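Local coordinates for protein amine oxidase (Emericella nidulans, PDB 3PGB) that probably oxidises primary amines, using a copper ion and a topaquinone cofactor formed from one of its own tyrosines, at residues 428-433 and 442-447; 358-363 and 408-413; 437-442 and 774-779; 64-69 and 353-358. All blocks are in the same frame, centred on the assembly; numbering follows the deposited sequence. Where two conformers were deposited one is given.

Contact 4 comes first along the chain, tying the 64-69 loop to strand 352-359, whose far end, sharing Phe358, runs on into contact 2 with the 408-413 loop; their centres lie about 16 Å apart. Contacts 1 and 3 follow on strand 437-451 and share Val442, with centres about 9 Å apart: one pairs it with its hairpin partner 426-434, the other with strand 776-781 near the C-terminus. Contact 2 sits about 9 Å from contact 1, between centres, and reaches contact 3 through Pro410 O and His441 NE2. Together they bring an N-terminal loop and a C-terminal strand onto the beta-rich copper amine oxidase domain.

Contact 1 of 4, residues 428-433 and 442-447; sequences LNTSFY and VDSLCL. With NAG (2-acetamido-2-deoxy-beta-D-glucopyranose), chain H.
With chi1 at 55°, Thr430 holds OG1 between its backbone N and carbonyl carbon, and Ser444 places OG likewise (chi1 37°). These torsions bring OG1 of Thr430 2.7 Å from OG of Ser444, in a hydrogen bond donated by Thr430. Ser444 OG is also bonded to the carbonyl of His441. The other branch of Thr430, CG2, packs 3.6 Å from Leu445 CG, the two side chains crossing at about a right angle. Segments 428-433 and 442-447 belong to the two strands of an antiparallel hairpin, interrupted here by a classic beta bulge: Ser444 and Leu445 both face Leu428. Leu428 O accepts from Leu445 N at 3.2 Å, with the donor above the carbonyl plane, and weakly from Ser444 N, and Leu428 N donates weakly to Leu445 O. Leu428 CB rests on Leu445 CB at 4.0 Å, while its CD1 reaches CD1 of Leu447. Beside the bulge, Asn429 OD1 takes the backbone N-H of Asp443 at 3.0 Å in a fairly straight bond (163°). The amide nitrogen of the same side chain, ND2, is linked covalently to C1 of the N-acetylglucosamine, and Val442 CG2 lies 3.9 Å from C5 of the sugar. Asp443 OD1 forms a salt bridge with Lys417.

Contact 2 of 4, residues 358-363 and 408-413; sequences FNRDTG and FGPYAF
The Phe358 ring carries Gly363 CA on one face, offset toward the rim, and meets the 408-413 loop with its far end: CZ lies 3.8 Å from Ala412 CB, which sits at the ring edge, and 3.7 Å from Gly409 CA, while Gly409 O is in the ring plane. The Phe408 ring has Asp361 O at its edge, 3.4 Å from CD2. Two backbone bonds join the segments, Phe408 N to Asp361 O (3.0 Å, 171°) and Gly409 N to Arg360 O (3.1 Å). Pro410 CG packs against Arg360 CD at 3.5 Å. Gly409 CA lies 3.6 Å from Asn359 O, in a CA-H...O contact, and has no side chain to hold the two backbones apart. Asn359 OD1 accepts from Thr362 N, and from Thr362 OG1 on a lone pair in the carbonyl plane. This Asx motif shapes the turn leaving strand 352-359, and across from it the side chain of Phe408 touches Asp403, the predicted proton acceptor, placing the contact beside the probable active site.

Contact 3 of 4, residues 437-442 and 774-779; sequences ETHTHV and QGDVVV
His439 meets strand 776-779 from CB outwards. CB lies 3.3 Å from Asp776 OD1, and ND1 donates to Asp776 OD2 at 2.7 Å and 160°. The carboxylate oxygen uses its syn lone pair and sits in the imidazole plane, ring and carboxylate being nearly coplanar at 28°. Asp776 CG is anti to the backbone N (chi1 167°), which sets the carboxylate carbon 3.5 Å from His439 ND1. Farther out, CE1 has Val778 CG2 at 3.8 Å, and CG1 of the same valine lies over one ring face, 3.9 Å from the centroid, in a CH-pi contact. At the tip, NE2 donates to Glu437 OE1 at 2.9 Å, meeting that oxygen from above the carboxylate plane. Glu437 crosses Val778 obliquely, with CB and CD each 3.8 Å from Val778 CG1. Around these groups the strands pair in an antiparallel manner: Thr438 with Val779 and Thr440 with Val777 are hydrogen-bonded pairs, while His439 with Val778 and His441 with Asp776 are non-hydrogen-bonded. On the Thr440 and Val777 side of the sheet, Val442 CG2 reaches Val777 CG2 at 3.8 Å. His441 is bonded through NE2 to Pro410 O, and Phe432 meets both histidine rings. With both ring nitrogens of His439 donating to carboxylates, its rotation is fixed and the two acids would be expected to stabilise a protonated imidazolium.

Contact 4 of 4, residues 64-69 and 353-358; sequences KENVWY and SFYIAF
Tyr69 and Ala357 bring their backbones within 3.9 Å, CA to CA, where the irregular 64-69 loop runs against strand 353-358; Phe358 N donates weakly to Tyr69 O there. The loop is turned by Asn66, whose OD1 accepts from Trp68 N in the carbonyl plane and from Tyr69 N above it, an Asx turn continued as an Asx motif. CG of Asn66 is anti to the backbone N (chi1 -176°), and the other end of the amide, ND2, reaches across to Ile356 O at 3.0 Å and 159°, the acceptor lying in the amide plane; ND2 is also bonded to Arg344 O. One side chain thus both shapes the N-terminal loop and fastens it to the strand of the enzyme domain. Trp68 turns the edge of its six-membered ring to the face of Tyr355 in a T-shaped stack, planes at 66°, with CZ3 3.7 Å from CG of the tyrosine. The indole NE1 bonds to Tyr378 OH, and Phe367 stacks on the ring. Asn66 ND2 lies at the edge of the Tyr355 ring, 3.7 Å from CD2. Tyr69 lays its edge on Ile356 O, 3.2 Å from CD1, and puts CE1 against Phe358 CB.

Contact 1 of 4, residues 428-433 and 442-447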
loop_
_atom_site.group_PDB
_atom_site.type_symbol
_atom_site.label_atom_id
_atom_site.label_comp_id
_atom_site.label_asym_id
_atom_site.label_seq_id
_atom_site.Cartn_x
_atom_site.Cartn_y
_atom_site.Cartn_z
ATOM N N LEU A 428 13.033 9.897 21.131
ATOM C CA LEU A 428 13.265 9.252 22.420
ATOM C C LEU A 428 14.502 8.364 22.352
ATOM O O LEU A 428 14.988 8.034 21.269
ATOM C CB LEU A 428 12.053 8.419 22.832
ATOM C CG LEU A 428 10.754 9.186 23.050
ATOM C CD1 LEU A 428 9.585 8.220 23.216
ATOM C CD2 LEU A 428 10.877 10.113 24.261
ATOM N N ASN A 429 15.005 7.995 23.525
ATOM C CA ASN A 429 16.094 7.030 23.639
ATOM C C ASN A 429 15.556 5.610 23.773
ATOM O O ASN A 429 14.384 5.393 24.098
ATOM C CB ASN A 429 16.947 7.331 24.873
ATOM C CG ASN A 429 17.846 8.536 24.699
ATOM O OD1 ASN A 429 17.963 9.095 23.608
ATOM N ND2 ASN A 429 18.497 8.940 25.798
ATOM N N THR A 430 16.430 4.648 23.498
ATOM C CA THR A 430 16.220 3.262 23.888
ATOM C C THR A 430 17.560 2.731 24.373
ATOM O O THR A 430 18.611 3.203 23.940
ATOM C CB THR A 430 15.705 2.379 22.726
ATOM O OG1 THR A 430 16.589 2.473 21.597
ATOM C CG2 THR A 430 14.292 2.779 22.316
ATOM N N SER A 431 17.526 1.766 25.282
ATOM C CA SER A 431 18.752 1.126 25.754
ATOM C C SER A 431 18.612 -0.383 25.764
ATOM O O SER A 431 17.508 -0.922 25.648
ATOM C CB SER A 431 19.120 1.622 27.154
ATOM O OG SER A 431 18.051 1.421 28.053
ATOM N N PHE A 432 19.750 -1.059 25.882
ATOM C CA PHE A 432 19.759 -2.502 26.081
ATOM C C PHE A 432 20.949 -2.936 26.932
ATOM O O PHE A 432 21.973 -2.250 26.997
ATOM C CB PHE A 432 19.765 -3.229 24.739
ATOM C CG PHE A 432 21.080 -3.172 24.020
ATOM C CD1 PHE A 432 21.914 -4.274 23.989
ATOM C CD2 PHE A 432 21.480 -2.015 23.367
ATOM C CE1 PHE A 432 23.125 -4.225 23.321
ATOM C CE2 PHE A 432 22.687 -1.960 22.694
ATOM C CZ PHE A 432 23.512 -3.066 22.674
ATOM N N TYR A 433 20.793 -4.080 27.585
ATOM C CA TYR A 433 21.834 -4.624 28.435
ATOM C C TYR A 433 22.664 -5.600 27.634
ATOM O O TYR A 433 22.112 -6.459 26.956
ATOM C CB TYR A 433 21.224 -5.339 29.647
ATOM C CG TYR A 433 22.234 -6.093 30.484
ATOM C CD1 TYR A 433 22.805 -5.513 31.608
ATOM C CD2 TYR A 433 22.625 -7.385 30.147
ATOM C CE1 TYR A 433 23.732 -6.201 32.382
ATOM C CE2 TYR A 433 23.555 -8.076 30.911
ATOM C CZ TYR A 433 24.105 -7.477 32.028
ATOM O OH TYR A 433 25.024 -8.158 32.787
ATOM N N VAL A 442 21.009 6.826 21.547
ATOM C CA VAL A 442 20.428 8.153 21.663
ATOM C C VAL A 442 19.558 8.426 20.451
ATOM O O VAL A 442 19.973 8.165 19.334
ATOM C CB VAL A 442 21.517 9.241 21.762
ATOM C CG1 VAL A 442 20.891 10.639 21.723
ATOM C CG2 VAL A 442 22.334 9.051 23.026
ATOM N N ASP A 443 18.351 8.936 20.680
ATOM C CA ASP A 443 17.465 9.334 19.595
ATOM C C ASP A 443 17.333 8.218 18.564
ATOM O O ASP A 443 17.658 8.387 17.382
ATOM C CB ASP A 443 17.971 10.622 18.945
ATOM C CG ASP A 443 18.052 11.784 19.925
ATOM O OD1 ASP A 443 18.830 12.724 19.658
ATOM O OD2 ASP A 443 17.341 11.768 20.952
ATOM N N SER A 444 16.864 7.070 19.041
ATOM C CA SER A 444 16.638 5.898 18.201
ATOM C C SER A 444 15.148 5.658 17.920
ATOM O O SER A 444 14.817 4.986 16.957
ATOM C CB SER A 444 17.269 4.663 18.838
ATOM O OG SER A 444 17.132 4.688 20.245
ATOM N N LEU A 445 14.260 6.183 18.761
ATOM C CA LEU A 445 12.836 6.250 18.423
ATOM C C LEU A 445 12.540 7.654 17.917
ATOM O O LEU A 445 13.176 8.617 18.349
ATOM C CB LEU A 445 11.948 5.972 19.634
ATOM C CG LEU A 445 11.925 4.559 20.214
ATOM C CD1 LEU A 445 11.070 4.521 21.478
ATOM C CD2 LEU A 445 11.419 3.543 19.190
ATOM N N CYS A 446 11.582 7.778 17.006
ATOM C CA CYS A 446 11.089 9.094 16.634
ATOM C C CYS A 446 9.565 9.134 16.628
ATOM O O CYS A 446 8.893 8.112 16.441
ATOM C CB CYS A 446 11.682 9.555 15.297
ATOM S SG CYS A 446 11.034 8.772 13.828
ATOM N N LEU A 447 9.040 10.327 16.878
ATOM C CA LEU A 447 7.612 10.566 16.949
ATOM C C LEU A 447 7.349 11.795 16.108
ATOM O O LEU A 447 8.064 12.786 16.238
ATOM C CB LEU A 447 7.184 10.838 18.395
ATOM C CG LEU A 447 7.282 9.698 19.411
ATOM C CD1 LEU A 447 7.013 10.208 20.814
ATOM C CD2 LEU A 447 6.310 8.576 19.049
HETATM C C1 NAG H . 19.429 10.040 25.900
HETATM C C2 NAG H . 18.863 11.236 26.656
HETATM C C3 NAG H . 19.924 12.316 26.903
HETATM C C4 NAG H . 21.217 11.725 27.460
HETATM C C5 NAG H . 21.640 10.536 26.609
HETATM C C6 NAG H . 22.894 9.858 27.154
HETATM C C7 NAG H . 16.670 12.302 26.545
HETATM C C8 NAG H . 15.563 12.824 25.670
HETATM N N2 NAG H . 17.728 11.778 25.926
HETATM O O3 NAG H . 19.428 13.246 27.836
HETATM O O4 NAG H . 22.239 12.701 27.489
HETATM O O5 NAG H . 20.579 9.602 26.597
HETATM O O6 NAG H . 22.594 9.260 28.395
HETATM O O7 NAG H . 16.580 12.367 27.771
#

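Contact 2 of 4, residues 358-363 and 408-413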
loop_
_atom_site.group_PDB
_atom_site.type_symbol
_atom_site.label_atom_id
_atom_site.label_comp_id
_atom_site.label_asym_id
_atom_site.label_seq_id
_atom_site.Cartn_x
_atom_site.Cartn_y
_atom_site.Cartn_z
ATOM N N PHE A 358 10.184 -1.587 25.326
ATOM C CA PHE A 358 11.360 -1.901 24.520
ATOM C C PHE A 358 12.220 -2.987 25.155
ATOM O O PHE A 358 12.625 -2.857 26.306
ATOM C CB PHE A 358 12.199 -0.635 24.331
ATOM C CG PHE A 358 13.199 -0.728 23.219
ATOM C CD1 PHE A 358 14.495 -1.148 23.464
ATOM C CD2 PHE A 358 12.845 -0.384 21.929
ATOM C CE1 PHE A 358 15.422 -1.230 22.433
ATOM C CE2 PHE A 358 13.762 -0.462 20.896
ATOM C CZ PHE A 358 15.054 -0.879 21.147
ATOM N N ASN A 359 12.506 -4.050 24.407
ATOM C CA ASN A 359 13.413 -5.095 24.891
ATOM C C ASN A 359 14.510 -5.452 23.893
ATOM O O ASN A 359 14.526 -4.952 22.770
ATOM C CB ASN A 359 12.638 -6.344 25.347
ATOM C CG ASN A 359 11.859 -7.007 24.234
ATOM O OD1 ASN A 359 12.204 -6.904 23.051
ATOM N ND2 ASN A 359 10.797 -7.709 24.611
ATOM N N ARG A 360 15.440 -6.290 24.342
ATOM C CA ARG A 360 16.563 -6.775 23.534
ATOM C C ARG A 360 16.098 -7.647 22.362
ATOM O O ARG A 360 16.611 -7.527 21.257
ATOM C CB ARG A 360 17.577 -7.513 24.450
ATOM C CG ARG A 360 18.160 -8.868 23.968
ATOM C CD ARG A 360 19.195 -8.700 22.895
ATOM N NE ARG A 360 20.150 -9.811 22.781
ATOM C CZ ARG A 360 19.907 -10.992 22.208
ATOM N NH1 ARG A 360 18.713 -11.302 21.723
ATOM N NH2 ARG A 360 20.879 -11.888 22.139
ATOM N N ASP A 361 15.119 -8.513 22.595
ATOM C CA ASP A 361 14.724 -9.495 21.582
ATOM C C ASP A 361 14.037 -8.862 20.375
ATOM O O ASP A 361 14.478 -9.062 19.241
ATOM C CB ASP A 361 13.805 -10.562 22.179
ATOM C CG ASP A 361 14.478 -11.389 23.263
ATOM O OD1 ASP A 361 15.730 -11.395 23.345
ATOM O OD2 ASP A 361 13.734 -12.052 24.030
ATOM N N THR A 362 12.976 -8.100 20.621
ATOM C CA THR A 362 12.113 -7.608 19.547
ATOM C C THR A 362 12.041 -6.081 19.443
ATOM O O THR A 362 11.304 -5.549 18.615
ATOM C CB THR A 362 10.686 -8.163 19.707
ATOM O OG1 THR A 362 10.164 -7.789 20.989
ATOM C CG2 THR A 362 10.689 -9.677 19.588
ATOM N N GLY A 363 12.810 -5.378 20.269
ATOM C CA GLY A 363 12.874 -3.927 20.189
ATOM C C GLY A 363 11.584 -3.283 20.650
ATOM O O GLY A 363 11.191 -3.439 21.798
ATOM N N PHE A 408 16.636 -7.310 17.999
ATOM C CA PHE A 408 16.353 -6.013 17.372
ATOM C C PHE A 408 16.825 -4.830 18.231
ATOM O O PHE A 408 17.291 -3.821 17.706
ATOM C CB PHE A 408 14.851 -5.875 17.082
ATOM C CG PHE A 408 14.398 -6.655 15.885
ATOM C CD1 PHE A 408 14.312 -6.049 14.642
ATOM C CD2 PHE A 408 14.082 -8.003 15.993
ATOM C CE1 PHE A 408 13.908 -6.762 13.526
ATOM C CE2 PHE A 408 13.680 -8.722 14.875
ATOM C CZ PHE A 408 13.595 -8.092 13.640
ATOM N N GLY A 409 16.695 -4.958 19.548
ATOM C CA GLY A 409 17.064 -3.897 20.486
ATOM C C GLY A 409 18.517 -3.435 20.480
ATOM O O GLY A 409 18.781 -2.243 20.644
ATOM N N PRO A 410 19.475 -4.367 20.326
ATOM C CA PRO A 410 20.888 -3.968 20.286
ATOM C C PRO A 410 21.283 -3.162 19.046
ATOM O O PRO A 410 22.254 -2.398 19.083
ATOM C CB PRO A 410 21.635 -5.312 20.289
ATOM C CG PRO A 410 20.690 -6.273 20.856
ATOM C CD PRO A 410 19.334 -5.830 20.404
ATOM N N TYR A 411 20.550 -3.351 17.954
ATOM C CA TYR A 411 20.875 -2.703 16.690
ATOM C C TYR A 411 19.833 -1.662 16.293
ATOM O O TYR A 411 19.696 -1.336 15.121
ATOM C CB TYR A 411 21.042 -3.760 15.599
ATOM C CG TYR A 411 21.966 -4.875 16.020
ATOM C CD1 TYR A 411 23.343 -4.685 16.054
ATOM C CD2 TYR A 411 21.466 -6.106 16.413
ATOM C CE1 TYR A 411 24.198 -5.698 16.456
ATOM C CE2 TYR A 411 22.309 -7.130 16.817
ATOM C CZ TYR A 411 23.675 -6.917 16.834
ATOM O OH TYR A 411 24.521 -7.922 17.226
ATOM N N ALA A 412 19.112 -1.137 17.279
ATOM C CA ALA A 412 18.202 -0.015 17.060
ATOM C C ALA A 412 18.989 1.298 17.195
ATOM O O ALA A 412 18.759 2.078 18.117
ATOM C CB ALA A 412 17.046 -0.064 18.050
ATOM N N PHE A 413 19.911 1.529 16.261
ATOM C CA PHE A 413 20.859 2.636 16.343
ATOM C C PHE A 413 20.192 4.009 16.238
ATOM O O PHE A 413 19.027 4.122 15.876
ATOM C CB PHE A 413 21.907 2.522 15.235
ATOM C CG PHE A 413 22.757 1.287 15.319
ATOM C CD1 PHE A 413 23.462 0.986 16.478
ATOM C CD2 PHE A 413 22.873 0.432 14.227
ATOM C CE1 PHE A 413 24.261 -0.152 16.550
ATOM C CE2 PHE A 413 23.670 -0.706 14.290
ATOM C CZ PHE A 413 24.363 -1.000 15.447
#

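Contact 3 of 4, residues 437-442 and 774-779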
loop_
_atom_site.group_PDB
_atom_site.type_symbol
_atom_site.label_atom_id
_atom_site.label_comp_id
_atom_site.label_asym_id
_atom_site.label_seq_id
_atom_site.Cartn_x
_atom_site.Cartn_y
_atom_site.Cartn_z
ATOM N N GLU A 437 26.843 -4.096 30.902
ATOM C CA GLU A 437 26.831 -2.704 30.467
ATOM C C GLU A 437 25.428 -2.321 30.016
ATOM O O GLU A 437 24.696 -3.157 29.488
ATOM C CB GLU A 437 27.790 -2.502 29.290
ATOM C CG GLU A 437 29.270 -2.790 29.570
ATOM C CD GLU A 437 30.101 -2.925 28.292
ATOM O OE1 GLU A 437 29.545 -3.298 27.234
ATOM O OE2 GLU A 437 31.320 -2.656 28.344
ATOM N N THR A 438 25.052 -1.063 30.226
ATOM C CA THR A 438 23.851 -0.526 29.609
ATOM C C THR A 438 24.280 0.341 28.449
ATOM O O THR A 438 25.013 1.314 28.619
ATOM C CB THR A 438 23.012 0.283 30.578
ATOM O OG1 THR A 438 22.607 -0.570 31.654
ATOM C CG2 THR A 438 21.761 0.848 29.895
ATOM N N HIS A 439 23.841 -0.058 27.263
ATOM C CA HIS A 439 24.110 0.668 26.043
ATOM C C HIS A 439 22.860 1.480 25.764
ATOM O O HIS A 439 21.764 0.925 25.724
ATOM C CB HIS A 439 24.381 -0.320 24.905
ATOM C CG HIS A 439 25.654 -1.094 25.061
ATOM N ND1 HIS A 439 26.679 -1.036 24.141
ATOM C CD2 HIS A 439 26.072 -1.938 26.036
ATOM C CE1 HIS A 439 27.672 -1.813 24.540
ATOM N NE2 HIS A 439 27.329 -2.372 25.686
ATOM N N THR A 440 23.022 2.791 25.606
ATOM C CA THR A 440 21.920 3.671 25.241
ATOM C C THR A 440 22.104 4.123 23.795
ATOM O O THR A 440 23.160 4.642 23.430
ATOM C CB THR A 440 21.830 4.899 26.177
ATOM O OG1 THR A 440 21.418 4.476 27.483
ATOM C CG2 THR A 440 20.823 5.927 25.645
ATOM N N HIS A 441 21.079 3.885 22.979
ATOM C CA HIS A 441 21.012 4.408 21.622
ATOM C C HIS A 441 20.267 5.730 21.675
ATOM O O HIS A 441 19.042 5.756 21.833
ATOM C CB HIS A 441 20.271 3.441 20.694
ATOM C CG HIS A 441 21.003 2.161 20.442
ATOM N ND1 HIS A 441 22.339 2.124 20.096
ATOM C CD2 HIS A 441 20.584 0.874 20.474
ATOM C CE1 HIS A 441 22.712 0.866 19.930
ATOM N NE2 HIS A 441 21.664 0.089 20.149
ATOM N N VAL A 442 21.009 6.826 21.547
ATOM C CA VAL A 442 20.428 8.153 21.663
ATOM C C VAL A 442 19.558 8.426 20.451
ATOM O O VAL A 442 19.973 8.165 19.334
ATOM C CB VAL A 442 21.517 9.241 21.762
ATOM C CG1 VAL A 442 20.891 10.639 21.723
ATOM C CG2 VAL A 442 22.334 9.051 23.026
ATOM N N GLN A 774 26.324 10.911 17.838
ATOM C CA GLN A 774 27.266 10.324 18.801
ATOM C C GLN A 774 27.226 8.799 18.812
ATOM O O GLN A 774 28.258 8.142 18.989
ATOM C CB GLN A 774 27.030 10.882 20.212
ATOM C CG GLN A 774 25.642 10.649 20.795
ATOM C CD GLN A 774 25.392 11.498 22.029
ATOM O OE1 GLN A 774 24.373 12.178 22.130
ATOM N NE2 GLN A 774 26.334 11.474 22.968
ATOM N N GLY A 775 26.039 8.239 18.623
ATOM C CA GLY A 775 25.880 6.794 18.563
ATOM C C GLY A 775 25.562 6.198 19.921
ATOM O O GLY A 775 24.679 6.687 20.633
ATOM N N ASP A 776 26.296 5.150 20.281
ATOM C CA ASP A 776 25.939 4.302 21.416
ATOM C C ASP A 776 26.659 4.729 22.697
ATOM O O ASP A 776 27.881 4.654 22.778
ATOM C CB ASP A 776 26.251 2.838 21.071
ATOM C CG ASP A 776 26.211 1.922 22.279
ATOM O OD1 ASP A 776 25.504 2.253 23.263
ATOM O OD2 ASP A 776 26.890 0.869 22.239
ATOM N N VAL A 777 25.889 5.154 23.699
ATOM C CA VAL A 777 26.446 5.605 24.974
ATOM C C VAL A 777 26.446 4.476 26.002
ATOM O O VAL A 777 25.393 4.069 26.490
ATOM C CB VAL A 777 25.666 6.806 25.528
ATOM C CG1 VAL A 777 26.269 7.269 26.853
ATOM C CG2 VAL A 777 25.656 7.935 24.510
ATOM N N VAL A 778 27.642 3.992 26.336
ATOM C CA VAL A 778 27.803 2.831 27.208
ATOM C C VAL A 778 28.075 3.256 28.653
ATOM O O VAL A 778 28.914 4.121 28.902
ATOM C CB VAL A 778 28.963 1.917 26.731
ATOM C CG1 VAL A 778 28.906 0.571 27.445
ATOM C CG2 VAL A 778 28.915 1.718 25.215
ATOM N N VAL A 779 27.348 2.646 29.589
ATOM C CA VAL A 779 27.568 2.825 31.028
ATOM C C VAL A 779 27.761 1.453 31.674
ATOM O O VAL A 779 26.888 0.587 31.559
ATOM C CB VAL A 779 26.366 3.521 31.716
ATOM C CG1 VAL A 779 26.478 3.414 33.234
ATOM C CG2 VAL A 779 26.261 4.981 31.285
#

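Contact 4 of 4, residues 64-69 and 353-358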
loop_
_atom_site.group_PDB
_atom_site.type_symbol
_atom_site.label_atom_id
_atom_site.label_comp_id
_atom_site.label_asym_id
_atom_site.label_seq_id
_atom_site.Cartn_x
_atom_site.Cartn_y
_atom_site.Cartn_z
ATOM N N LYS A 64 -1.002 5.925 34.907
ATOM C CA LYS A 64 -0.449 4.778 35.618
ATOM C C LYS A 64 1.048 4.665 35.354
ATOM O O LYS A 64 1.554 5.258 34.401
ATOM C CB LYS A 64 -1.142 3.507 35.137
ATOM C CG LYS A 64 -2.641 3.498 35.352
ATOM C CD LYS A 64 -2.999 3.352 36.834
ATOM C CE LYS A 64 -4.509 3.407 37.045
ATOM N NZ LYS A 64 -4.885 3.315 38.480
ATOM N N GLU A 65 1.757 3.922 36.204
ATOM C CA GLU A 65 3.162 3.641 35.931
ATOM C C GLU A 65 3.263 2.767 34.684
ATOM O O GLU A 65 2.317 2.067 34.319
ATOM C CB GLU A 65 3.845 2.977 37.130
ATOM C CG GLU A 65 4.172 3.949 38.265
ATOM C CD GLU A 65 5.254 4.957 37.895
ATOM O OE1 GLU A 65 5.961 4.739 36.882
ATOM O OE2 GLU A 65 5.401 5.963 38.623
ATOM N N ASN A 66 4.406 2.840 34.009
ATOM C CA ASN A 66 4.641 2.013 32.829
ATOM C C ASN A 66 5.247 0.694 33.303
ATOM O O ASN A 66 6.451 0.586 33.534
ATOM C CB ASN A 66 5.545 2.735 31.826
ATOM C CG ASN A 66 5.744 1.955 30.532
ATOM O OD1 ASN A 66 5.682 0.728 30.507
ATOM N ND2 ASN A 66 6.009 2.673 29.453
ATOM N N VAL A 67 4.388 -0.307 33.443
ATOM C CA VAL A 67 4.766 -1.582 34.027
ATOM C C VAL A 67 5.482 -2.523 33.040
ATOM O O VAL A 67 5.870 -3.631 33.429
ATOM C CB VAL A 67 3.524 -2.300 34.615
ATOM C CG1 VAL A 67 2.823 -1.410 35.625
ATOM C CG2 VAL A 67 2.560 -2.719 33.510
ATOM N N TRP A 68 5.660 -2.086 31.789
ATOM C CA TRP A 68 6.249 -2.918 30.734
ATOM C C TRP A 68 7.604 -2.449 30.183
ATOM O O TRP A 68 8.363 -3.265 29.657
ATOM C CB TRP A 68 5.304 -3.006 29.536
ATOM C CG TRP A 68 3.885 -3.343 29.844
ATOM C CD1 TRP A 68 3.351 -4.588 29.988
ATOM C CD2 TRP A 68 2.805 -2.419 29.995
ATOM N NE1 TRP A 68 2.006 -4.494 30.239
ATOM C CE2 TRP A 68 1.646 -3.173 30.245
ATOM C CE3 TRP A 68 2.709 -1.024 29.950
ATOM C CZ2 TRP A 68 0.401 -2.582 30.448
ATOM C CZ3 TRP A 68 1.477 -0.435 30.152
ATOM C CH2 TRP A 68 0.337 -1.213 30.397
ATOM N N TYR A 69 7.903 -1.155 30.269
ATOM C CA TYR A 69 9.000 -0.574 29.477
ATOM C C TYR A 69 10.342 -1.283 29.641
ATOM O O TYR A 69 10.971 -1.663 28.658
ATOM C CB TYR A 69 9.175 0.925 29.763
ATOM C CG TYR A 69 10.302 1.548 28.966
ATOM C CD1 TYR A 69 10.132 1.878 27.628
ATOM C CD2 TYR A 69 11.543 1.784 29.542
ATOM C CE1 TYR A 69 11.155 2.436 26.887
ATOM C CE2 TYR A 69 12.583 2.346 28.803
ATOM C CZ TYR A 69 12.380 2.668 27.479
ATOM O OH TYR A 69 13.394 3.224 26.738
ATOM N N SER A 353 -3.928 7.149 22.676
ATOM C CA SER A 353 -2.878 7.108 23.694
ATOM C C SER A 353 -2.291 5.714 23.753
ATOM O O SER A 353 -2.966 4.742 23.397
ATOM C CB SER A 353 -3.418 7.505 25.073
ATOM O OG SER A 353 -4.328 6.539 25.572
ATOM N N PHE A 354 -1.039 5.613 24.197
ATOM C CA PHE A 354 -0.391 4.316 24.355
ATOM C C PHE A 354 0.895 4.429 25.158
ATOM O O PHE A 354 1.439 5.524 25.316
ATOM C CB PHE A 354 -0.092 3.693 22.987
ATOM C CG PHE A 354 0.794 4.535 22.110
ATOM C CD1 PHE A 354 0.251 5.421 21.205
ATOM C CD2 PHE A 354 2.176 4.433 22.196
ATOM C CE1 PHE A 354 1.063 6.195 20.395
ATOM C CE2 PHE A 354 3.001 5.208 21.390
ATOM C CZ PHE A 354 2.442 6.087 20.484
ATOM N N TYR A 355 1.371 3.289 25.657
ATOM C CA TYR A 355 2.666 3.205 26.334
ATOM C C TYR A 355 3.691 2.566 25.411
ATOM O O TYR A 355 3.370 1.665 24.644
ATOM C CB TYR A 355 2.567 2.365 27.609
ATOM C CG TYR A 355 1.769 2.990 28.734
ATOM C CD1 TYR A 355 0.384 2.995 28.707
ATOM C CD2 TYR A 355 2.400 3.549 29.832
ATOM C CE1 TYR A 355 -0.359 3.549 29.740
ATOM C CE2 TYR A 355 1.671 4.112 30.876
ATOM C CZ TYR A 355 0.290 4.109 30.827
ATOM O OH TYR A 355 -0.438 4.672 31.860
ATOM N N ILE A 356 4.928 3.032 25.508
ATOM C CA ILE A 356 6.050 2.484 24.760
ATOM C C ILE A 356 6.801 1.487 25.642
ATOM O O ILE A 356 7.051 1.745 26.819
ATOM C CB ILE A 356 7.008 3.616 24.316
ATOM C CG1 ILE A 356 6.312 4.521 23.294
ATOM C CG2 ILE A 356 8.308 3.069 23.737
ATOM C CD1 ILE A 356 7.098 5.788 22.983
ATOM N N ALA A 357 7.133 0.337 25.067
ATOM C CA ALA A 357 7.981 -0.656 25.722
ATOM C C ALA A 357 9.106 -1.038 24.778
ATOM O O ALA A 357 9.001 -0.831 23.571
ATOM C CB ALA A 357 7.173 -1.871 26.106
ATOM N N PHE A 358 10.184 -1.587 25.326
ATOM C CA PHE A 358 11.360 -1.901 24.520
ATOM C C PHE A 358 12.220 -2.987 25.155
ATOM O O PHE A 358 12.625 -2.857 26.306
ATOM C CB PHE A 358 12.199 -0.635 24.331
ATOM C CG PHE A 358 13.199 -0.728 23.219
ATOM C CD1 PHE A 358 14.495 -1.148 23.464
ATOM C CD2 PHE A 358 12.845 -0.384 21.929
ATOM C CE1 PHE A 358 15.422 -1.230 22.433
ATOM C CE2 PHE A 358 13.762 -0.462 20.896
ATOM C CZ PHE A 358 15.054 -0.879 21.147
#